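Local coordinates for protein fructose-like phosphotransferase enzyme IIB component 3 (Escherichia coli K12, PDB 4TN5) that probably acts as the cysteine-phosphorylated relay of a fructose-type phosphotransferase system, passing phosphoryl groups from the EIIA component to sugar entering the cell, at residues A[4-9]-A[35-40]. Residues are numbered along the deposited sequence; the frame is centred on the assembly and turned at random.
Sequences LVAVTA and VSIETQ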
loop_
_atom_site.group_PDB
_atom_site.type_symbol
_atom_site.label_atom_id
_atom_site.label_comp_id
_atom_site.label_asym_id
_atom_site.label_seq_id
_atom_site.Cartn_x
_atom_site.Cartn_y
_atom_site.Cartn_z
ATOM N N LEU A 4 -9.485 -10.209 -11.788
ATOM C CA LEU A 4 -8.123 -9.918 -11.362
ATOM C C LEU A 4 -7.249 -9.526 -12.549
ATOM O O LEU A 4 -7.314 -10.150 -13.603
ATOM C CB LEU A 4 -7.533 -11.157 -10.680
ATOM C CG LEU A 4 -6.065 -11.165 -10.249
ATOM C CD1 LEU A 4 -5.902 -10.610 -8.846
ATOM C CD2 LEU A 4 -5.493 -12.571 -10.342
ATOM N N VAL A 5 -6.442 -8.483 -12.386
ATOM C CA VAL A 5 -5.403 -8.183 -13.366
ATOM C C VAL A 5 -4.046 -8.471 -12.740
ATOM O O VAL A 5 -3.870 -8.323 -11.531
ATOM C CB VAL A 5 -5.461 -6.727 -13.878
ATOM C CG1 VAL A 5 -6.751 -6.486 -14.651
ATOM C CG2 VAL A 5 -5.323 -5.743 -12.729
ATOM N N ALA A 6 -3.089 -8.895 -13.554
ATOM C CA ALA A 6 -1.804 -9.317 -13.014
ATOM C C ALA A 6 -0.623 -8.925 -13.887
ATOM O O ALA A 6 -0.738 -8.819 -15.108
ATOM C CB ALA A 6 -1.805 -10.812 -12.777
ATOM N N VAL A 7 0.515 -8.710 -13.240
ATOM C CA VAL A 7 1.762 -8.459 -13.943
ATOM C C VAL A 7 2.867 -9.326 -13.355
ATOM O O VAL A 7 3.164 -9.248 -12.162
ATOM C CB VAL A 7 2.188 -6.983 -13.862
ATOM C CG1 VAL A 7 3.536 -6.792 -14.534
ATOM C CG2 VAL A 7 1.141 -6.086 -14.503
ATOM N N THR A 8 3.460 -10.166 -14.194
ATOM C CA THR A 8 4.597 -10.973 -13.783
ATOM C C THR A 8 5.855 -10.417 -14.437
ATOM O O THR A 8 5.867 -10.141 -15.636
ATOM C CB THR A 8 4.414 -12.451 -14.168
ATOM O OG1 THR A 8 4.253 -12.562 -15.586
ATOM C CG2 THR A 8 3.186 -13.026 -13.482
ATOM N N ALA A 9 6.912 -10.241 -13.652
ATOM C CA ALA A 9 8.124 -9.626 -14.178
ATOM C C ALA A 9 9.406 -10.295 -13.701
ATOM O O ALA A 9 9.561 -10.613 -12.522
ATOM C CB ALA A 9 8.149 -8.144 -13.851
ATOM N N VAL A 35 -9.399 -13.184 -15.325
ATOM C CA VAL A 35 -8.022 -12.731 -15.174
ATOM C C VAL A 35 -7.328 -12.366 -16.488
ATOM O O VAL A 35 -7.397 -13.102 -17.474
ATOM C CB VAL A 35 -7.173 -13.760 -14.383
ATOM C CG1 VAL A 35 -7.139 -15.100 -15.103
ATOM C CG2 VAL A 35 -5.764 -13.230 -14.148
ATOM N N SER A 36 -6.675 -11.208 -16.486
ATOM C CA SER A 36 -5.811 -10.794 -17.583
ATOM C C SER A 36 -4.408 -10.576 -17.029
ATOM O O SER A 36 -4.232 -9.881 -16.029
ATOM C CB SER A 36 -6.329 -9.507 -18.224
ATOM O OG SER A 36 -7.671 -9.655 -18.654
ATOM N N ILE A 37 -3.413 -11.172 -17.675
ATOM C CA ILE A 37 -2.048 -11.120 -17.164
ATOM C C ILE A 37 -1.086 -10.418 -18.115
ATOM O O ILE A 37 -0.902 -10.843 -19.255
ATOM C CB ILE A 37 -1.509 -12.530 -16.860
ATOM C CG1 ILE A 37 -2.505 -13.307 -15.998
ATOM C CG2 ILE A 37 -0.153 -12.447 -16.177
ATOM C CD1 ILE A 37 -2.075 -14.727 -15.699
ATOM N N GLU A 38 -0.474 -9.341 -17.634
ATOM C CA GLU A 38 0.550 -8.637 -18.394
ATOM C C GLU A 38 1.913 -9.253 -18.116
ATOM O O GLU A 38 2.249 -9.551 -16.970
ATOM C CB GLU A 38 0.563 -7.151 -18.036
ATOM C CG GLU A 38 1.693 -6.360 -18.680
ATOM C CD GLU A 38 1.610 -4.875 -18.384
ATOM O OE1 GLU A 38 0.493 -4.317 -18.445
ATOM O OE2 GLU A 38 2.659 -4.264 -18.088
ATOM N N THR A 39 2.693 -9.450 -19.172
ATOM C CA THR A 39 4.031 -10.005 -19.036
ATOM C C THR A 39 5.093 -8.966 -19.374
ATOM O O THR A 39 5.029 -8.317 -20.415
ATOM C CB THR A 39 4.216 -11.243 -19.935
ATOM O OG1 THR A 39 3.778 -12.413 -19.233
ATOM C CG2 THR A 39 5.677 -11.409 -20.324
ATOM N N GLN A 40 6.062 -8.805 -18.479
ATOM C CA GLN A 40 7.194 -7.927 -18.732
ATOM C C GLN A 40 8.493 -8.714 -18.609
ATOM O O GLN A 40 8.883 -9.117 -17.514
ATOM C CB GLN A 40 7.188 -6.743 -17.762
ATOM C CG GLN A 40 5.959 -5.853 -17.883
ATOM C CD GLN A 40 6.011 -4.650 -16.960
ATOM O OE1 GLN A 40 7.045 -4.357 -16.360
ATOM N NE2 GLN A 40 4.890 -3.946 -16.841
#
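V7 lies over one face of two flat groups, the carboxylate of E38 and the amide of Q40. Its CG2 sits above the carboxylate, 4.1 Å from E38 CD. Its CG1 stands over the amide, 4.1 Å from Q40 CD. Q40 NE2 donates to E38 OE2 at 2.6 Å, meeting it nearly along the C-O direction, with the oxygen in the plane of the amide. The other oxygen, E38 OE1, forms a salt bridge with R73 and accepts from L49 N. Q40 NE2 has a second partner in A69 O. This network fixes how both groups are turned. E38 CG is anti to the backbone N (chi1 174°), which lays its chain alongside V7; E38 CB is 3.7 Å from V7 CG2. A leucine in place of Q40 would probably leave E38 OE2 and the carbonyl of A69 both without the amide nitrogen that donates to them.

The two strands run parallel and in register, from L4 beside V35 to A9 beside Q40. They are neighbouring inner strands of the mixed sheet, with 34-41 between 3-9 and the short strand 44-46, and belong to one beta-alpha-beta unit. Its helix, 18-30, covers the face that carries L4, A6, V35 and T39. Five backbone hydrogen bonds join the strands; S36 and E38 on one strand and A6 and T8 on the other each use both N and O. The bond from E38 N to A6 O is the shortest, at 2.6 Å.

On the helix side L4 and V35 point the same way, with L4 CD2 3.9 Å from V35 CG2. A6 CB rests against the CG1 and CG2 branches of I37, 4.1 Å from each. Beyond A9 comes C10, the inferred phosphocysteine site.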